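Local coordinates for protein DynE8 (Micromonospora chersina, PDB 4AMM) that is the acyltransferase domain of an iterative enediyne polyketide synthase of dynemicin biosynthesis, and probably loads the acyl units for chain building, at residues 97-102 with 388-393; 160-165 with 366-371; 195-200 with 290-295. All coordinates share one frame; numbering follows the deposited sequence.

Contact 1 (97-102 with 388-393); sequences LRVGLL and AGAVDD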
loop_
_atom_site.group_PDB
_atom_site.type_symbol
_atom_site.label_atom_id
_atom_site.label_comp_id
_atom_site.label_asym_id
_atom_site.label_seq_id
_atom_site.Cartn_x
_atom_site.Cartn_y
_atom_site.Cartn_z
ATOM N N LEU A 97 18.600 0.486 -2.555
ATOM C CA LEU A 97 17.652 0.440 -3.639
ATOM C C LEU A 97 16.706 1.640 -3.557
ATOM O O LEU A 97 16.757 2.400 -2.611
ATOM C CB LEU A 97 16.798 -0.831 -3.502
ATOM C CG LEU A 97 17.615 -2.062 -3.363
ATOM C CD1 LEU A 97 16.714 -3.247 -3.480
ATOM C CD2 LEU A 97 18.587 -2.215 -4.471
ATOM N N ARG A 98 15.901 1.838 -4.570
ATOM C CA ARG A 98 14.900 2.915 -4.583
ATOM C C ARG A 98 13.605 2.369 -3.965
ATOM O O ARG A 98 13.100 1.340 -4.449
ATOM C CB ARG A 98 14.586 3.312 -6.005
ATOM C CG ARG A 98 15.776 4.092 -6.597
ATOM C CD ARG A 98 15.529 4.457 -8.095
ATOM N NE ARG A 98 14.461 5.406 -8.215
ATOM C CZ ARG A 98 14.594 6.724 -8.096
ATOM N NH1 ARG A 98 15.799 7.260 -7.843
ATOM N NH2 ARG A 98 13.563 7.541 -8.218
ATOM N N VAL A 99 13.111 3.055 -2.918
ATOM C CA VAL A 99 11.875 2.605 -2.216
ATOM C C VAL A 99 10.850 3.618 -2.412
ATOM O O VAL A 99 11.050 4.809 -2.184
ATOM C CB VAL A 99 12.160 2.391 -0.700
ATOM C CG1 VAL A 99 10.846 2.002 -0.002
ATOM C CG2 VAL A 99 13.162 1.246 -0.507
ATOM N N GLY A 100 9.606 3.162 -2.785
ATOM C CA GLY A 100 8.466 4.079 -2.917
ATOM C C GLY A 100 7.435 3.754 -1.869
ATOM O O GLY A 100 7.372 2.607 -1.443
ATOM N N LEU A 101 6.621 4.720 -1.483
ATOM C CA LEU A 101 5.499 4.493 -0.574
ATOM C C LEU A 101 4.156 4.407 -1.272
ATOM O O LEU A 101 3.878 5.102 -2.217
ATOM C CB LEU A 101 5.409 5.580 0.497
ATOM C CG LEU A 101 6.723 5.897 1.242
ATOM C CD1 LEU A 101 6.431 6.991 2.250
ATOM C CD2 LEU A 101 7.205 4.655 1.950
ATOM N N LEU A 102 3.339 3.522 -0.727
ATOM C CA LEU A 102 1.884 3.391 -1.156
ATOM C C LEU A 102 0.962 3.701 -0.029
ATOM O O LEU A 102 1.073 3.074 1.024
ATOM C CB LEU A 102 1.654 1.954 -1.616
ATOM C CG LEU A 102 2.605 1.392 -2.683
ATOM C CD1 LEU A 102 2.316 -0.145 -2.901
ATOM C CD2 LEU A 102 2.476 2.096 -3.997
ATOM N N ALA A 388 16.719 -2.609 2.025
ATOM C CA ALA A 388 16.794 -1.751 0.855
ATOM C C ALA A 388 17.579 -0.482 1.134
ATOM O O ALA A 388 17.821 0.301 0.200
ATOM C CB ALA A 388 15.373 -1.405 0.346
ATOM N N GLY A 389 17.998 -0.262 2.397
ATOM C CA GLY A 389 18.822 0.900 2.705
ATOM C C GLY A 389 18.010 2.145 2.844
ATOM O O GLY A 389 18.650 3.231 2.906
ATOM N N ALA A 390 16.686 2.081 2.985
ATOM C CA ALA A 390 15.896 3.314 3.190
ATOM C C ALA A 390 15.894 3.748 4.673
ATOM O O ALA A 390 15.549 4.896 4.928
ATOM C CB ALA A 390 14.471 3.138 2.687
ATOM N N VAL A 391 16.246 2.865 5.603
ATOM C CA VAL A 391 16.400 3.189 7.010
ATOM C C VAL A 391 17.703 2.591 7.477
ATOM O O VAL A 391 18.125 1.530 6.938
ATOM C CB VAL A 391 15.213 2.752 7.929
ATOM C CG1 VAL A 391 13.905 3.368 7.452
ATOM C CG2 VAL A 391 15.091 1.210 7.989
ATOM N N ASP A 392 18.342 3.217 8.456
ATOM C CA ASP A 392 19.645 2.701 8.901
ATOM C C ASP A 392 19.667 2.003 10.221
ATOM O O ASP A 392 20.680 1.444 10.602
ATOM C CB ASP A 392 20.591 3.884 8.983
ATOM C CG ASP A 392 21.020 4.345 7.583
ATOM O OD1 ASP A 392 20.938 3.608 6.530
ATOM O OD2 ASP A 392 21.528 5.505 7.536
ATOM N N ASP A 393 18.494 1.900 10.887
ATOM C CA ASP A 393 18.498 1.491 12.330
ATOM C C ASP A 393 17.161 0.843 12.623
ATOM O O ASP A 393 16.143 1.552 12.600
ATOM C CB ASP A 393 18.775 2.762 13.187
ATOM C CG ASP A 393 18.910 2.514 14.625
ATOM O OD1 ASP A 393 18.451 1.409 15.134
ATOM O OD2 ASP A 393 19.435 3.371 15.377
HETATM O O HOH W 1 16.609 3.293 -0.046
#
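The flat carbonyl group of Ala388 takes the backbone N-H of Leu97 somewhat off its plane: Leu97 N lies 2.9 Å from Ala388 O, tilted 22° from the carbonyl plane. This carbonyl belongs to a Schellman motif at the end of helix 376-387. Gly389 turns the chain out of the helix at positive phi, a conformation glycine accepts readily, and the motif sends two bonds back into the last turn. A water also bonds to the Ala388 carbonyl, with its oxygen 3.2 Å from Ala388 O, and it bonds to the peptide carbonyl of Leu97, 2.7 Å from Leu97 O. Acceptors round this water outnumber its two protons, so it cannot serve all of them at once.

Ala388 and Ala390, on either side of Gly389 in sequence, face the start of strand 99-103, the middle strand of the parallel sheet in the acyltransferase core. Next to the polar link the packing is small and buried. The methyl of Ala388 lies between Leu97 and Val99, its CB 4.1 Å from Leu97 CB. Alanine suits both positions: at Ala388 the backbone itself comes close, and at Ala390 a single methyl is enough to meet Val99, a beta-branched residue at home in a strand. Leu385 of the same helix packs on Val99 and Ala390, and Leu97 continues onto Arg81 and Leu83 of strand 81-84. With CG1 of Val99 anti to the backbone N (chi1 177°), the other branch faces the two alanines: Val99 CG2 rests 3.6 Å from Ala388 CB and 3.9 Å from Ala390 CB.

Contact 2 (160-165 with 366-371); sequences RWLDRL and VSLDAG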
loop_
_atom_site.group_PDB
_atom_site.type_symbol
_atom_site.label_atom_id
_atom_site.label_comp_id
_atom_site.label_asym_id
_atom_site.label_seq_id
_atom_site.Cartn_x
_atom_site.Cartn_y
_atom_site.Cartn_z
ATOM N N ARG A 160 4.351 8.415 11.139
ATOM C CA ARG A 160 5.125 8.626 12.406
ATOM C C ARG A 160 6.140 7.495 12.537
ATOM O O ARG A 160 7.293 7.840 13.001
ATOM C CB ARG A 160 4.223 8.604 13.583
ATOM C CG ARG A 160 3.369 9.935 13.643
ATOM C CD ARG A 160 2.699 10.140 15.030
ATOM N NE ARG A 160 1.906 9.005 15.491
ATOM C CZ ARG A 160 0.585 8.785 15.282
ATOM N NH1 ARG A 160 -0.092 9.571 14.506
ATOM N NH2 ARG A 160 -0.020 7.733 15.815
ATOM N N TRP A 161 5.864 6.260 12.146
ATOM C CA TRP A 161 6.906 5.202 12.201
ATOM C C TRP A 161 7.988 5.463 11.223
ATOM O O TRP A 161 9.200 5.348 11.556
ATOM C CB TRP A 161 6.185 3.850 11.932
ATOM C CG TRP A 161 7.068 2.599 11.904
ATOM C CD1 TRP A 161 7.346 1.850 10.835
ATOM C CD2 TRP A 161 7.743 2.069 13.018
ATOM N NE1 TRP A 161 8.174 0.802 11.224
ATOM C CE2 TRP A 161 8.425 0.923 12.559
ATOM C CE3 TRP A 161 7.808 2.414 14.365
ATOM C CZ2 TRP A 161 9.219 0.107 13.424
ATOM C CZ3 TRP A 161 8.604 1.565 15.249
ATOM C CH2 TRP A 161 9.264 0.425 14.727
ATOM N N LEU A 162 7.661 5.814 9.996
ATOM C CA LEU A 162 8.719 6.193 9.028
ATOM C C LEU A 162 9.543 7.355 9.552
ATOM O O LEU A 162 10.810 7.366 9.361
ATOM C CB LEU A 162 8.161 6.634 7.628
ATOM C CG LEU A 162 7.324 5.562 6.960
ATOM C CD1 LEU A 162 6.720 6.156 5.677
ATOM C CD2 LEU A 162 8.147 4.318 6.606
ATOM N N ASP A 163 8.911 8.340 10.165
ATOM C CA ASP A 163 9.681 9.489 10.739
ATOM C C ASP A 163 10.588 9.007 11.908
ATOM O O ASP A 163 11.794 9.436 11.908
ATOM C CB ASP A 163 8.724 10.518 11.327
ATOM C CG ASP A 163 7.873 11.269 10.300
ATOM O OD1 ASP A 163 8.251 11.356 9.108
ATOM O OD2 ASP A 163 6.861 11.825 10.871
ATOM N N ARG A 164 10.139 8.109 12.737
ATOM C CA ARG A 164 10.977 7.601 13.855
ATOM C C ARG A 164 12.188 6.888 13.210
ATOM O O ARG A 164 13.285 6.966 13.806
ATOM C CB ARG A 164 10.186 6.641 14.714
ATOM C CG ARG A 164 10.985 6.057 15.893
ATOM C CD ARG A 164 10.070 5.378 16.831
ATOM N NE ARG A 164 10.924 4.975 17.928
ATOM C CZ ARG A 164 10.502 4.485 19.050
ATOM N NH1 ARG A 164 9.189 4.258 19.194
ATOM N NH2 ARG A 164 11.372 4.167 20.008
ATOM N N LEU A 165 12.034 6.222 12.078
ATOM C CA LEU A 165 13.122 5.475 11.427
ATOM C C LEU A 165 13.995 6.328 10.575
ATOM O O LEU A 165 15.020 5.849 10.077
ATOM C CB LEU A 165 12.522 4.332 10.570
ATOM C CG LEU A 165 11.843 3.183 11.311
ATOM C CD1 LEU A 165 11.117 2.420 10.253
ATOM C CD2 LEU A 165 12.823 2.312 11.997
ATOM N N VAL A 366 5.306 -4.678 -0.046
ATOM C CA VAL A 366 4.979 -5.226 1.252
ATOM C C VAL A 366 4.304 -4.181 2.092
ATOM O O VAL A 366 4.615 -2.977 1.901
ATOM C CB VAL A 366 6.264 -5.769 1.898
ATOM C CG1 VAL A 366 7.254 -4.689 2.108
ATOM C CG2 VAL A 366 5.982 -6.497 3.191
ATOM N N SER A 367 3.366 -4.506 2.960
ATOM C CA SER A 367 2.654 -3.501 3.737
ATOM C C SER A 367 3.135 -3.511 5.166
ATOM O O SER A 367 3.291 -4.584 5.804
ATOM C CB SER A 367 1.138 -3.827 3.705
ATOM O OG SER A 367 0.475 -2.838 4.485
ATOM N N LEU A 368 3.308 -2.332 5.751
ATOM C CA LEU A 368 3.517 -2.190 7.176
ATOM C C LEU A 368 2.285 -2.570 7.971
ATOM O O LEU A 368 2.443 -2.799 9.180
ATOM C CB LEU A 368 3.831 -0.716 7.490
ATOM C CG LEU A 368 5.256 -0.330 7.159
ATOM C CD1 LEU A 368 5.379 1.176 7.129
ATOM C CD2 LEU A 368 6.287 -0.918 8.194
ATOM N N ASP A 369 1.077 -2.548 7.375
ATOM C CA ASP A 369 -0.165 -2.963 8.074
ATOM C C ASP A 369 -0.329 -2.208 9.386
ATOM O O ASP A 369 -0.434 -2.786 10.445
ATOM C CB ASP A 369 -0.244 -4.467 8.193
ATOM C CG ASP A 369 -1.633 -4.946 8.533
ATOM O OD1 ASP A 369 -2.629 -4.144 8.508
ATOM O OD2 ASP A 369 -1.725 -6.182 8.800
ATOM N N ALA A 370 -0.230 -0.884 9.297
ATOM C CA ALA A 370 -0.237 -0.012 10.492
ATOM C C ALA A 370 -1.589 -0.097 11.233
ATOM O O ALA A 370 -2.643 -0.052 10.615
ATOM C CB ALA A 370 0.058 1.450 10.131
ATOM N N GLY A 371 -1.507 -0.256 12.541
ATOM C CA GLY A 371 -2.697 -0.425 13.390
ATOM C C GLY A 371 -3.199 -1.849 13.541
ATOM O O GLY A 371 -4.229 -2.066 14.190
#
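Leu368 lays one methyl obliquely against the pyrrole side of Trp161: Leu368 CD2 is 4.0 Å from Trp161 NE1 and equally far from its CD1. Its other branch goes to the next residue of the helix, where Leu368 CD1 meets Leu162 CD2 at 4.2 Å. A forked leucine is well suited to touching two successive helix residues at once. CB of Trp161 already points to the loop, and CG anti to the backbone N (chi1 179°) extends the indole in that direction. Leu165, one turn on in the same helix, sets CD1 3.5 Å above the plane of the Trp161 ring, near its rim, while the polar NE1 is satisfied by the hydroxyl of Thr382.

Behind Leu368 the chain is fixed by an ST turn: Ser367 OG accepts the N-H of Asp369, with Asp369 N 3.0 Å away. The same hydroxyl bonds to Gly351 O, and the carboxylate of Asp369 to Gly351 N, tying the turn to the connection between strand 344-347 and helix 353-360.

Leu368 comes directly after strand 365-367, an outer strand of the parallel sheet, and packs between Val346 of strand 344-347 and helix 144-165, whose Trp161 and Leu162 also touch helix 376-387 through Met378 and Leu385.

Contact 3 (195-200 with 290-295); sequences LALARA and RRAAGR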
loop_
_atom_site.group_PDB
_atom_site.type_symbol
_atom_site.label_atom_id
_atom_site.label_comp_id
_atom_site.label_asym_id
_atom_site.label_seq_id
_atom_site.Cartn_x
_atom_site.Cartn_y
_atom_site.Cartn_z
ATOM N N LEU A 195 -6.382 14.627 8.991
ATOM C CA LEU A 195 -7.438 13.834 9.603
ATOM C C LEU A 195 -8.741 14.595 9.590
ATOM O O LEU A 195 -9.773 13.947 9.288
ATOM C CB LEU A 195 -6.986 13.442 11.028
ATOM C CG LEU A 195 -7.999 12.626 11.749
ATOM C CD1 LEU A 195 -8.229 11.240 11.110
ATOM C CD2 LEU A 195 -7.642 12.438 13.238
ATOM N N ALA A 196 -8.765 15.901 9.875
ATOM C CA ALA A 196 -9.963 16.649 9.838
ATOM C C ALA A 196 -10.562 16.644 8.410
ATOM O O ALA A 196 -11.787 16.485 8.246
ATOM C CB ALA A 196 -9.701 18.078 10.378
ATOM N N LEU A 197 -9.729 16.775 7.395
ATOM C CA LEU A 197 -10.209 16.757 6.031
ATOM C C LEU A 197 -10.747 15.366 5.689
ATOM O O LEU A 197 -11.761 15.271 4.982
ATOM C CB LEU A 197 -9.108 17.156 5.055
ATOM C CG LEU A 197 -9.456 17.168 3.590
ATOM C CD1 LEU A 197 -10.585 18.165 3.310
ATOM C CD2 LEU A 197 -8.208 17.488 2.814
ATOM N N ALA A 198 -10.095 14.335 6.144
ATOM C CA ALA A 198 -10.643 12.957 5.942
ATOM C C ALA A 198 -12.030 12.780 6.546
ATOM O O ALA A 198 -12.836 12.130 5.956
ATOM C CB ALA A 198 -9.680 11.902 6.470
ATOM N N ARG A 199 -12.293 13.343 7.721
ATOM C CA ARG A 199 -13.617 13.217 8.371
ATOM C C ARG A 199 -14.578 13.977 7.446
ATOM O O ARG A 199 -15.660 13.463 7.183
ATOM C CB ARG A 199 -13.572 13.923 9.730
ATOM C CG ARG A 199 -12.801 13.285 10.766
ATOM C CD ARG A 199 -13.091 13.976 12.182
ATOM N NE ARG A 199 -12.205 13.338 13.141
ATOM C CZ ARG A 199 -12.332 12.072 13.531
ATOM N NH1 ARG A 199 -13.361 11.332 13.082
ATOM N NH2 ARG A 199 -11.444 11.556 14.390
ATOM N N ALA A 200 -14.239 15.141 6.946
ATOM C CA ALA A 200 -15.192 15.883 6.123
ATOM C C ALA A 200 -15.472 15.123 4.813
ATOM O O ALA A 200 -16.620 15.127 4.300
ATOM C CB ALA A 200 -14.633 17.320 5.860
ATOM N N ARG A 290 -15.200 20.653 -1.442
ATOM C CA ARG A 290 -14.541 21.934 -1.756
ATOM C C ARG A 290 -14.616 22.885 -0.564
ATOM O O ARG A 290 -13.637 23.616 -0.282
ATOM C CB ARG A 290 -15.224 22.568 -2.942
ATOM C CG ARG A 290 -14.537 23.896 -3.376
ATOM C CD ARG A 290 -15.219 24.511 -4.584
ATOM N NE ARG A 290 -14.882 23.847 -5.846
ATOM C CZ ARG A 290 -13.791 24.107 -6.568
ATOM N NH1 ARG A 290 -12.903 25.003 -6.116
ATOM N NH2 ARG A 290 -13.572 23.454 -7.702
ATOM N N ARG A 291 -15.739 22.917 0.110
ATOM C CA ARG A 291 -15.829 23.863 1.258
ATOM C C ARG A 291 -14.816 23.531 2.328
ATOM O O ARG A 291 -14.172 24.465 2.905
ATOM C CB ARG A 291 -17.219 23.866 1.859
ATOM C CG ARG A 291 -18.283 24.275 0.826
ATOM C CD ARG A 291 -19.656 24.584 1.497
ATOM N NE ARG A 291 -20.212 23.385 2.167
ATOM C CZ ARG A 291 -21.056 22.503 1.625
ATOM N NH1 ARG A 291 -21.449 22.628 0.371
ATOM N NH2 ARG A 291 -21.465 21.457 2.351
ATOM N N ALA A 292 -14.672 22.257 2.650
ATOM C CA ALA A 292 -13.769 21.854 3.719
ATOM C C ALA A 292 -12.336 22.104 3.292
ATOM O O ALA A 292 -11.507 22.663 4.043
ATOM C CB ALA A 292 -13.992 20.409 4.127
ATOM N N ALA A 293 -12.028 21.769 2.054
ATOM C CA ALA A 293 -10.618 21.890 1.611
ATOM C C ALA A 293 -10.123 23.318 1.454
ATOM O O ALA A 293 -8.956 23.590 1.653
ATOM C CB ALA A 293 -10.388 21.108 0.263
ATOM N N GLY A 294 -11.024 24.217 1.126
ATOM C CA GLY A 294 -10.591 25.560 0.776
ATOM C C GLY A 294 -10.245 26.375 1.995
ATOM O O GLY A 294 -9.661 27.428 1.839
ATOM N N ARG A 295 -10.626 25.889 3.166
ATOM C CA ARG A 295 -10.374 26.518 4.466
ATOM C C ARG A 295 -9.017 26.149 5.064
ATOM O O ARG A 295 -8.665 26.646 6.164
ATOM C CB ARG A 295 -11.461 26.107 5.460
ATOM C CG ARG A 295 -12.880 26.615 5.167
ATOM C CD ARG A 295 -13.905 25.852 6.001
ATOM N NE ARG A 295 -15.278 26.257 5.668
ATOM C CZ ARG A 295 -16.331 25.445 5.756
ATOM N NH1 ARG A 295 -16.182 24.170 6.148
ATOM N NH2 ARG A 295 -17.538 25.897 5.446
#
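Ala200 and Ala292 point their methyls at each other across two nearly antiparallel helices, CB to CB at 3.6 Å. With such short side chains the backbones approach closely here, the CA atoms of Ala200 and Ala292 lying 6.6 Å apart, and the local axes of 195-200 and 290-294 come within 9.7 Å at an angle of 171°.

One turn earlier on the first helix, the CB of Leu197 points past the partner helix, but its CD1 methyl turns in to it. Its CG is anti to the backbone N (chi1 179°), and of its two methyls CD1 does the touching. Leu197 CD1 lies 4.2 Å from Ala292 CB and 4.1 Å from Ala293 N, so it rests partly on methyls and partly on the helix backbone, which the small alanines allow it to approach. Just beyond helix 283-294, Leu296 and Trp298 also pack on Leu197; the indole N of Trp298 bonds to the carbonyl of Ala293.

The charged residues lie on other sides of the helices, Arg290 for instance pairing with Glu321. The interface itself is made of apolar carbon contacts, which implies that these two segments associate by shape fit and the burial of apolar surface, with no directional bond between them.

From the N terminus, strand 99-103 comes first and opens contact 1, helix 144-165 opens contact 2 and helix 191-206 opens contact 3. They close in reverse order: 290-295 returns to 195-200, 366-371 to 160-165, and last 388-393 to 97-102, so contact 3 is nested in contact 2 and contact 2 in contact 1, with none crossing. Contacts 1 and 2 touch, Leu101 meeting Leu162 and Val391 meeting Leu165, and together they tie strand 99-103, the end of strand 365-367, helix 144-165 and the chain after helix 376-387 into one region. Contact 3 stands apart, its centre about 25 Å from that of contact 2, and pairs two helices toward the periphery.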